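Local structure of oxysterol-binding protein homolog 3 (Saccharomyces cerevisiae, 4IC4) at residues 67-72 and 112-117; 99-104 and 196-201; 129-134 and 383-388. The protein carries lipids in a hydrophobic pocket of its OSBP-related domain and transfers them between membranes through the cytosol, in phosphoinositide-coupled transport. All coordinates share one frame; numbering follows the deposited sequence.

Contact 1 (67-72 and 112-117)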
loop_
_atom_site.group_PDB
_atom_site.type_symbol
_atom_site.label_atom_id
_atom_site.label_comp_id
_atom_site.label_asym_id
_atom_site.label_seq_id
_atom_site.Cartn_x
_atom_site.Cartn_y
_atom_site.Cartn_z
ATOM N N GLU A 67 1.873 -7.706 -11.237
ATOM C CA GLU A 67 0.421 -7.604 -11.222
ATOM C C GLU A 67 0.261 -6.203 -11.828
ATOM O O GLU A 67 1.185 -5.386 -11.745
ATOM C CB GLU A 67 -0.148 -7.691 -9.801
ATOM C CG GLU A 67 0.494 -6.778 -8.784
ATOM C CD GLU A 67 -0.106 -6.948 -7.401
ATOM O OE1 GLU A 67 -0.799 -7.963 -7.173
ATOM O OE2 GLU A 67 0.124 -6.073 -6.542
ATOM N N PRO A 68 -0.893 -5.906 -12.442
ATOM C CA PRO A 68 -1.110 -4.599 -13.070
ATOM C C PRO A 68 -1.310 -3.324 -12.252
ATOM O O PRO A 68 -2.248 -2.571 -12.499
ATOM C CB PRO A 68 -2.276 -4.869 -14.021
ATOM C CG PRO A 68 -3.079 -5.868 -13.268
ATOM C CD PRO A 68 -2.035 -6.806 -12.690
ATOM N N ILE A 69 -0.426 -3.085 -11.290
ATOM C CA ILE A 69 -0.455 -1.851 -10.496
ATOM C C ILE A 69 0.979 -1.535 -10.080
ATOM O O ILE A 69 1.852 -2.405 -10.132
ATOM C CB ILE A 69 -1.330 -1.941 -9.200
ATOM C CG1 ILE A 69 -0.812 -3.041 -8.275
ATOM C CG2 ILE A 69 -2.798 -2.122 -9.560
ATOM C CD1 ILE A 69 -1.423 -2.971 -6.885
ATOM N N SER A 70 1.230 -0.286 -9.694
ATOM C CA SER A 70 2.564 0.119 -9.253
ATOM C C SER A 70 2.634 0.017 -7.732
ATOM O O SER A 70 1.609 -0.153 -7.069
ATOM C CB SER A 70 2.861 1.562 -9.671
ATOM O OG SER A 70 2.127 2.477 -8.874
ATOM N N ILE A 71 3.835 0.130 -7.173
ATOM C CA ILE A 71 3.964 0.045 -5.720
ATOM C C ILE A 71 3.214 1.195 -5.046
ATOM O O ILE A 71 2.692 1.039 -3.944
ATOM C CB ILE A 71 5.441 0.062 -5.275
ATOM C CG1 ILE A 71 6.157 -1.170 -5.833
ATOM C CG2 ILE A 71 5.528 0.075 -3.744
ATOM C CD1 ILE A 71 7.625 -1.249 -5.462
ATOM N N LEU A 72 3.156 2.351 -5.702
ATOM C CA LEU A 72 2.428 3.479 -5.127
ATOM C C LEU A 72 0.960 3.092 -4.975
ATOM O O LEU A 72 0.318 3.427 -3.978
ATOM C CB LEU A 72 2.542 4.714 -6.024
ATOM C CG LEU A 72 3.939 5.319 -6.187
ATOM C CD1 LEU A 72 3.890 6.439 -7.225
ATOM C CD2 LEU A 72 4.433 5.848 -4.850
ATOM N N LYS A 112 -4.686 -16.249 -1.587
ATOM C CA LYS A 112 -3.283 -16.545 -1.841
ATOM C C LYS A 112 -2.796 -16.185 -3.239
ATOM O O LYS A 112 -1.597 -16.007 -3.454
ATOM C CB LYS A 112 -3.010 -18.027 -1.565
ATOM C CG LYS A 112 -3.167 -18.404 -0.101
ATOM C CD LYS A 112 -2.942 -19.891 0.129
ATOM C CE LYS A 112 -3.081 -20.241 1.602
ATOM N NZ LYS A 112 -2.929 -21.702 1.851
ATOM N N THR A 113 -3.717 -16.073 -4.188
ATOM C CA THR A 113 -3.339 -15.730 -5.554
ATOM C C THR A 113 -2.575 -14.402 -5.584
ATOM O O THR A 113 -1.648 -14.226 -6.375
ATOM C CB THR A 113 -4.583 -15.620 -6.463
ATOM O OG1 THR A 113 -5.348 -16.831 -6.377
ATOM C CG2 THR A 113 -4.174 -15.391 -7.914
ATOM N N ARG A 114 -2.956 -13.478 -4.705
ATOM C CA ARG A 114 -2.321 -12.161 -4.649
ATOM C C ARG A 114 -0.827 -12.224 -4.333
ATOM O O ARG A 114 -0.071 -11.321 -4.697
ATOM C CB ARG A 114 -3.031 -11.281 -3.603
ATOM C CG ARG A 114 -2.628 -9.801 -3.623
ATOM C CD ARG A 114 -3.167 -9.096 -4.865
ATOM N NE ARG A 114 -2.534 -7.794 -5.081
ATOM C CZ ARG A 114 -2.950 -6.640 -4.562
ATOM N NH1 ARG A 114 -4.020 -6.587 -3.781
ATOM N NH2 ARG A 114 -2.281 -5.526 -4.832
ATOM N N THR A 115 -0.388 -13.291 -3.671
ATOM C CA THR A 115 1.022 -13.415 -3.315
ATOM C C THR A 115 1.920 -13.958 -4.433
ATOM O O THR A 115 3.136 -14.035 -4.264
ATOM C CB THR A 115 1.207 -14.316 -2.070
ATOM O OG1 THR A 115 0.882 -15.669 -2.406
ATOM C CG2 THR A 115 0.302 -13.849 -0.930
ATOM N N LEU A 116 1.326 -14.308 -5.571
ATOM C CA LEU A 116 2.075 -14.866 -6.700
ATOM C C LEU A 116 2.881 -13.845 -7.505
ATOM O O LEU A 116 3.938 -14.178 -8.046
ATOM C CB LEU A 116 1.124 -15.610 -7.640
ATOM C CG LEU A 116 0.432 -16.849 -7.066
ATOM C CD1 LEU A 116 -0.678 -17.289 -7.996
ATOM C CD2 LEU A 116 1.452 -17.961 -6.881
ATOM N N ARG A 117 2.384 -12.614 -7.594
ATOM C CA ARG A 117 3.071 -11.561 -8.345
ATOM C C ARG A 117 3.318 -10.322 -7.490
ATOM O O ARG A 117 2.797 -10.209 -6.380
ATOM C CB ARG A 117 2.259 -11.158 -9.579
ATOM C CG ARG A 117 2.174 -12.204 -10.684
ATOM C CD ARG A 117 0.782 -12.785 -10.744
ATOM N NE ARG A 117 0.517 -13.509 -11.982
ATOM C CZ ARG A 117 -0.613 -14.164 -12.225
ATOM N NH1 ARG A 117 -1.576 -14.185 -11.311
ATOM N NH2 ARG A 117 -0.781 -14.796 -13.378
HETATM O O HOH W 1 -0.559 -10.516 -7.479
HETATM O O HOH W 2 1.354 -7.957 -4.907
#

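Contact 2 (99-104 and 196-201)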
loop_
_atom_site.group_PDB
_atom_site.type_symbol
_atom_site.label_atom_id
_atom_site.label_comp_id
_atom_site.label_asym_id
_atom_site.label_seq_id
_atom_site.Cartn_x
_atom_site.Cartn_y
_atom_site.Cartn_z
ATOM N N SER A 99 -6.472 0.802 15.467
ATOM C CA SER A 99 -5.814 -0.499 15.455
ATOM C C SER A 99 -6.409 -1.372 14.349
ATOM O O SER A 99 -5.685 -2.055 13.625
ATOM C CB SER A 99 -5.976 -1.193 16.808
ATOM O OG SER A 99 -5.301 -0.472 17.824
ATOM N N ALA A 100 -7.732 -1.350 14.223
ATOM C CA ALA A 100 -8.400 -2.129 13.185
ATOM C C ALA A 100 -7.889 -1.656 11.827
ATOM O O ALA A 100 -7.599 -2.461 10.938
ATOM C CB ALA A 100 -9.916 -1.936 13.275
ATOM N N PHE A 101 -7.783 -0.342 11.669
ATOM C CA PHE A 101 -7.296 0.226 10.417
ATOM C C PHE A 101 -5.874 -0.243 10.128
ATOM O O PHE A 101 -5.561 -0.641 9.009
ATOM C CB PHE A 101 -7.322 1.755 10.477
ATOM C CG PHE A 101 -6.744 2.416 9.255
ATOM C CD1 PHE A 101 -7.477 2.481 8.072
ATOM C CD2 PHE A 101 -5.456 2.936 9.276
ATOM C CE1 PHE A 101 -6.929 3.059 6.925
ATOM C CE2 PHE A 101 -4.898 3.516 8.131
ATOM C CZ PHE A 101 -5.640 3.577 6.953
ATOM N N ALA A 102 -5.018 -0.206 11.147
ATOM C CA ALA A 102 -3.623 -0.606 10.996
ATOM C C ALA A 102 -3.438 -2.046 10.531
ATOM O O ALA A 102 -2.504 -2.352 9.791
ATOM C CB ALA A 102 -2.880 -0.388 12.309
ATOM N N ILE A 103 -4.329 -2.927 10.970
ATOM C CA ILE A 103 -4.263 -4.336 10.610
ATOM C C ILE A 103 -4.978 -4.653 9.294
ATOM O O ILE A 103 -4.587 -5.573 8.572
ATOM C CB ILE A 103 -4.905 -5.203 11.721
ATOM C CG1 ILE A 103 -4.108 -5.057 13.019
ATOM C CG2 ILE A 103 -4.970 -6.661 11.287
ATOM C CD1 ILE A 103 -4.787 -5.677 14.230
ATOM N N SER A 104 -6.009 -3.874 8.978
ATOM C CA SER A 104 -6.826 -4.126 7.794
ATOM C C SER A 104 -6.127 -4.323 6.460
ATOM O O SER A 104 -6.583 -5.129 5.648
ATOM C CB SER A 104 -7.890 -3.034 7.640
ATOM O OG SER A 104 -7.315 -1.778 7.334
ATOM N N PHE A 196 -1.487 9.376 16.180
ATOM C CA PHE A 196 -1.312 7.934 16.307
ATOM C C PHE A 196 -0.156 7.568 15.391
ATOM O O PHE A 196 -0.030 8.109 14.295
ATOM C CB PHE A 196 -2.571 7.190 15.866
ATOM C CG PHE A 196 -3.771 7.477 16.715
ATOM C CD1 PHE A 196 -4.070 6.681 17.819
ATOM C CD2 PHE A 196 -4.595 8.555 16.419
ATOM C CE1 PHE A 196 -5.183 6.961 18.615
ATOM C CE2 PHE A 196 -5.708 8.843 17.209
ATOM C CZ PHE A 196 -6.001 8.044 18.307
ATOM N N GLU A 197 0.691 6.654 15.841
ATOM C CA GLU A 197 1.832 6.227 15.047
ATOM C C GLU A 197 2.037 4.726 15.139
ATOM O O GLU A 197 1.725 4.101 16.155
ATOM C CB GLU A 197 3.106 6.934 15.522
ATOM C CG GLU A 197 3.119 8.435 15.314
ATOM C CD GLU A 197 4.318 9.098 15.968
ATOM O OE1 GLU A 197 5.458 8.665 15.701
ATOM O OE2 GLU A 197 4.121 10.054 16.749
ATOM N N TRP A 198 2.545 4.146 14.058
ATOM C CA TRP A 198 2.833 2.726 14.027
ATOM C C TRP A 198 3.632 2.377 12.785
ATOM O O TRP A 198 3.639 3.124 11.805
ATOM C CB TRP A 198 1.535 1.898 14.081
ATOM C CG TRP A 198 0.703 1.883 12.826
ATOM C CD1 TRP A 198 0.782 0.987 11.796
ATOM C CD2 TRP A 198 -0.359 2.784 12.491
ATOM N NE1 TRP A 198 -0.169 1.272 10.843
ATOM C CE2 TRP A 198 -0.883 2.371 11.245
ATOM C CE3 TRP A 198 -0.919 3.902 13.124
ATOM C CZ2 TRP A 198 -1.943 3.038 10.617
ATOM C CZ3 TRP A 198 -1.976 4.566 12.500
ATOM C CH2 TRP A 198 -2.474 4.130 11.258
ATOM N N THR A 199 4.347 1.262 12.869
ATOM C CA THR A 199 5.122 0.743 11.749
ATOM C C THR A 199 4.351 -0.504 11.337
ATOM O O THR A 199 3.936 -1.286 12.192
ATOM C CB THR A 199 6.550 0.350 12.182
ATOM O OG1 THR A 199 7.289 1.533 12.505
ATOM C CG2 THR A 199 7.267 -0.399 11.066
ATOM N N GLN A 200 4.129 -0.691 10.040
ATOM C CA GLN A 200 3.390 -1.867 9.603
ATOM C C GLN A 200 4.095 -3.146 10.034
ATOM O O GLN A 200 5.321 -3.224 10.034
ATOM C CB GLN A 200 3.180 -1.838 8.086
ATOM C CG GLN A 200 2.073 -0.872 7.688
ATOM C CD GLN A 200 1.683 -0.957 6.226
ATOM O OE1 GLN A 200 0.647 -0.421 5.824
ATOM N NE2 GLN A 200 2.505 -1.622 5.425
ATOM N N PRO A 201 3.319 -4.167 10.419
ATOM C CA PRO A 201 3.893 -5.440 10.859
ATOM C C PRO A 201 4.666 -6.181 9.780
ATOM O O PRO A 201 4.452 -5.979 8.586
ATOM C CB PRO A 201 2.672 -6.221 11.328
ATOM C CG PRO A 201 1.609 -5.739 10.405
ATOM C CD PRO A 201 1.849 -4.242 10.384
HETATM O O HOH W 3 -1.469 -0.137 8.320
#

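Contact 3 (129-134 and 383-388)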
loop_
_atom_site.group_PDB
_atom_site.type_symbol
_atom_site.label_atom_id
_atom_site.label_comp_id
_atom_site.label_asym_id
_atom_site.label_seq_id
_atom_site.Cartn_x
_atom_site.Cartn_y
_atom_site.Cartn_z
ATOM N N GLU A 129 -2.304 9.636 -7.582
ATOM C CA GLU A 129 -3.306 10.331 -6.800
ATOM C C GLU A 129 -4.504 9.404 -6.674
ATOM O O GLU A 129 -4.725 8.535 -7.522
ATOM C CB GLU A 129 -3.760 11.620 -7.492
ATOM C CG GLU A 129 -4.534 11.386 -8.793
ATOM C CD GLU A 129 -5.370 12.589 -9.210
ATOM O OE1 GLU A 129 -6.592 12.421 -9.385
ATOM O OE2 GLU A 129 -4.813 13.693 -9.368
ATOM N N LEU A 130 -5.270 9.587 -5.608
ATOM C CA LEU A 130 -6.465 8.790 -5.395
ATOM C C LEU A 130 -7.486 9.615 -4.637
ATOM O O LEU A 130 -7.331 9.886 -3.444
ATOM C CB LEU A 130 -6.149 7.506 -4.619
ATOM C CG LEU A 130 -7.371 6.615 -4.359
ATOM C CD1 LEU A 130 -7.976 6.141 -5.680
ATOM C CD2 LEU A 130 -6.963 5.432 -3.504
ATOM N N ILE A 131 -8.524 10.032 -5.353
ATOM C CA ILE A 131 -9.599 10.811 -4.768
ATOM C C ILE A 131 -10.799 9.889 -4.599
ATOM O O ILE A 131 -11.311 9.341 -5.580
ATOM C CB ILE A 131 -10.009 11.978 -5.685
ATOM C CG1 ILE A 131 -8.841 12.957 -5.840
ATOM C CG2 ILE A 131 -11.229 12.685 -5.108
ATOM C CD1 ILE A 131 -9.090 14.050 -6.863
ATOM N N ARG A 132 -11.233 9.697 -3.358
ATOM C CA ARG A 132 -12.392 8.851 -3.091
ATOM C C ARG A 132 -13.437 9.663 -2.333
ATOM O O ARG A 132 -13.500 9.631 -1.106
ATOM C CB ARG A 132 -11.991 7.612 -2.283
ATOM C CG ARG A 132 -11.129 6.613 -3.051
ATOM C CD ARG A 132 -11.878 5.993 -4.226
ATOM N NE ARG A 132 -13.086 5.292 -3.789
ATOM C CZ ARG A 132 -13.340 4.008 -4.025
ATOM N NH1 ARG A 132 -12.473 3.261 -4.700
ATOM N NH2 ARG A 132 -14.467 3.466 -3.579
ATOM N N GLU A 133 -14.255 10.391 -3.085
ATOM C CA GLU A 133 -15.301 11.225 -2.514
ATOM C C GLU A 133 -16.262 10.402 -1.658
ATOM O O GLU A 133 -16.790 10.894 -0.658
ATOM C CB GLU A 133 -16.075 11.924 -3.635
ATOM C CG GLU A 133 -17.038 13.002 -3.160
ATOM C CD GLU A 133 -16.326 14.162 -2.491
ATOM O OE1 GLU A 133 -15.693 13.947 -1.435
ATOM O OE2 GLU A 133 -16.398 15.290 -3.022
ATOM N N ASP A 134 -16.481 9.151 -2.053
ATOM C CA ASP A 134 -17.376 8.264 -1.318
ATOM C C ASP A 134 -16.884 8.021 0.105
ATOM O O ASP A 134 -17.680 7.720 0.995
ATOM C CB ASP A 134 -17.518 6.924 -2.043
ATOM C CG ASP A 134 -16.185 6.241 -2.273
ATOM O OD1 ASP A 134 -16.047 5.061 -1.891
ATOM O OD2 ASP A 134 -15.278 6.886 -2.839
ATOM N N GLU A 383 -3.043 22.247 -5.480
ATOM C CA GLU A 383 -3.257 23.581 -6.025
ATOM C C GLU A 383 -3.003 23.567 -7.534
ATOM O O GLU A 383 -3.761 24.162 -8.301
ATOM C CB GLU A 383 -2.357 24.611 -5.332
ATOM C CG GLU A 383 -2.866 25.032 -3.957
ATOM C CD GLU A 383 -4.294 25.561 -4.004
ATOM O OE1 GLU A 383 -4.553 26.520 -4.760
ATOM O OE2 GLU A 383 -5.156 25.015 -3.286
ATOM N N ARG A 384 -1.943 22.881 -7.960
ATOM C CA ARG A 384 -1.615 22.771 -9.382
ATOM C C ARG A 384 -2.753 22.089 -10.142
ATOM O O ARG A 384 -3.147 22.517 -11.224
ATOM C CB ARG A 384 -0.353 21.921 -9.577
ATOM C CG ARG A 384 0.981 22.582 -9.255
ATOM C CD ARG A 384 2.043 21.482 -9.137
ATOM N NE ARG A 384 3.425 21.951 -9.027
ATOM C CZ ARG A 384 4.203 22.254 -10.063
ATOM N NH1 ARG A 384 5.449 22.660 -9.857
ATOM N NH2 ARG A 384 3.740 22.165 -11.303
ATOM N N ARG A 385 -3.270 21.012 -9.565
ATOM C CA ARG A 385 -4.333 20.238 -10.194
ATOM C C ARG A 385 -5.550 21.083 -10.564
ATOM O O ARG A 385 -6.175 20.868 -11.601
ATOM C CB ARG A 385 -4.755 19.105 -9.259
ATOM C CG ARG A 385 -5.572 18.001 -9.915
ATOM C CD ARG A 385 -5.959 16.962 -8.876
ATOM N NE ARG A 385 -6.559 15.754 -9.436
ATOM C CZ ARG A 385 -7.791 15.664 -9.924
ATOM N NH1 ARG A 385 -8.594 16.722 -9.937
ATOM N NH2 ARG A 385 -8.230 14.497 -10.382
ATOM N N LYS A 386 -5.869 22.049 -9.713
ATOM C CA LYS A 386 -7.019 22.919 -9.929
ATOM C C LYS A 386 -6.918 23.706 -11.235
ATOM O O LYS A 386 -7.935 24.056 -11.836
ATOM C CB LYS A 386 -7.146 23.880 -8.747
ATOM C CG LYS A 386 -8.547 24.395 -8.483
ATOM C CD LYS A 386 -8.621 25.030 -7.100
ATOM C CE LYS A 386 -8.162 24.050 -6.019
ATOM N NZ LYS A 386 -8.191 24.639 -4.649
ATOM N N LYS A 387 -5.694 23.968 -11.685
ATOM C CA LYS A 387 -5.491 24.731 -12.911
ATOM C C LYS A 387 -4.650 24.019 -13.968
ATOM O O LYS A 387 -4.124 24.662 -14.876
ATOM C CB LYS A 387 -4.840 26.076 -12.576
ATOM C CG LYS A 387 -5.643 26.937 -11.610
ATOM C CD LYS A 387 -4.920 28.238 -11.288
ATOM C CE LYS A 387 -3.592 27.986 -10.589
ATOM N NZ LYS A 387 -2.856 29.256 -10.326
ATOM N N HIS A 388 -4.534 22.697 -13.862
ATOM C CA HIS A 388 -3.740 21.912 -14.809
ATOM C C HIS A 388 -2.335 22.511 -14.940
ATOM O O HIS A 388 -1.770 22.550 -16.031
ATOM C CB HIS A 388 -4.402 21.896 -16.195
ATOM C CG HIS A 388 -5.845 21.492 -16.185
ATOM N ND1 HIS A 388 -6.270 20.248 -15.770
ATOM C CD2 HIS A 388 -6.959 22.161 -16.566
ATOM C CE1 HIS A 388 -7.582 20.168 -15.897
ATOM N NE2 HIS A 388 -8.025 21.315 -16.380
#

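Contact 1 (67-72 and 112-117)
R114 takes hold of E67 side-on, one nitrogen to each carboxylate oxygen. NE of R114 reaches OE1 of E67 at 2.7 Å on its syn side, and NH2 of R114 reaches OE2 of E67 at 3.0 Å along a straighter N-H line, 167°. The match is twisted: both oxygens stay close to the guanidinium plane, but the carboxylate is turned 39° from it, so NH2 meets OE2 from above the carboxylate plane. The bend at chi2 (71°) in R114 lets its guanidinium reach the carboxylate. NH2 of R114 also forms a salt bridge with E77, so two acids probably stabilise the charge of this buried arginine. Water 1 donates hydrogen bonds to E67 OE1, at 2.6 Å, and to the backbone O of R114, tying the carboxylate to the turn as well. Farther out, CD1 of I69 lies 3.4 Å from R114 NH2, approaching obliquely, and CB of R117 packs 3.8 Å from the backbone N of E67. Inside the turn, K112 O accepts from both the backbone N and OG1 of T115. E67 and I69, which flank P68 at the two ends of an inverse gamma turn, make backbone hydrogen bonds with K118 and F120. The bidentate pair thus fastens the approach to helix 71-76 against the turn leading into K118, one of the residues that bind phosphatidylinositol 4-phosphate in the OSBP-related domain.

Contact 2 (99-104 and 196-201)
A102 and F101, neighbours on helix 94-104, meet the indole of W198 in two different ways. The first is a CH-pi contact: CB of A102 sits over one face of the indole, 3.7 Å from the centroid of the five-membered ring and 21° off its normal. Its nearest indole atom is NE1 of W198, at 3.5 Å, so the methyl lies over the pyrrole part, offset toward the rim. The first torsion of W198 (chi1 73°) places CG between the backbone N and the carbonyl carbon, and the indole stands out from the strand toward the helix with this face turned to A102.

The second kind is apolar packing between aromatic side chains that run at about a right angle to each other. CD2 of F101 comes to 3.8 Å from CZ2 of W198, the benzene part of the indole lying at the edge of the phenyl ring, near its plane. F101 and A102 thus divide the indole between them, one at its six-membered end and the other above its five-membered ring.

Polar contact across the pair runs through solvent, with no direct hydrogen bond. Water 3 lies at the indole edge, in its plane, and accepts from NE1 of W198 at 3.2 Å, giving this buried N-H a partner. The same water lies 2.9 Å from the carbonyl O of A102 and 3.3 Å from OE1 of Q200; both can accept from it, though its protons are shared among more acceptors than it can serve.

V98, one helical turn before A102, also touches W198, while V223 and L185 reach it from the flanking strands 214-225 and 177-189. This is helix-on-sheet packing inside the beta-barrel OSBP-related domain, with a strand tryptophan laid against helix 94-104.

Contact 3 (129-134 and 383-388)
R385 leaves helix 381-386 with CG anti to its backbone N (chi1 -164°) and stays extended as far as NE, which carries the guanidinium across to strand 127-132. E129 comes to meet it from the strand: its CG lies between the backbone N and the carbonyl carbon (chi1 67°), and the rest of the chain is stretched out. The two side chains cross at about a right angle, yet their flat ends are nearly coplanar, 28° apart.

The result is a side-on, two-nitrogen salt bridge. NE of R385 gives a nearly straight bond to OE2 of E129, 2.7 Å long, with the oxygen lying in the guanidinium plane. NH2 of R385 reaches OE1 of E129 at 2.8 Å and is more bent. Both oxygens use their syn lone pairs. OE2 of E129 is also hydrogen-bonded by the hydroxyl of Y381, from the start of the same helix, and NH2 of R385 has a further bond to the carbonyl O of I311. With both partners held at more than one point, rotation of either flat group is probably restricted.

I131, two residues along the strand from E129, approaches over one face of the guanidinium. Its CD1 sits over the centre of the group, 3.7 Å from both CZ and NH2 of R385, and shields that face while E129 occupies the edge.

The helix is closed by a Schellman motif with H388 at C-prime. The contact therefore ties the last turn of this short, late helix to strand 127-132, which pairs antiparallel with strand 137-145. On the strand side, R322 and D320 bind the backbone of E129, while helix 300-305 packs through F301 against L130 and R132.

How the contacts relate
Contacts 1 and 2 are buried, whereas contact 3 is only partly so, and its centre lies about 19 Å from the centre of the chain, farther than the others. Contacts 1 and 3 both rest on a side-on arginine-glutamate pair, but the carboxylate is more twisted in contact 1, where water joins in; contact 3 adds a methyl over the guanidinium. Contact 2 has no salt bridge and relies on aromatic and methyl packing with a single bridging water. Contacts 2 and 3 reach strands of the same sheet system, in each case from a helix, while contact 1 joins the approach to a helix to a 3-10 turn and loop beside the phosphoinositide site. No two contacts touch; even the nearest atoms, those of contacts 1 and 3, are about 7 Å apart.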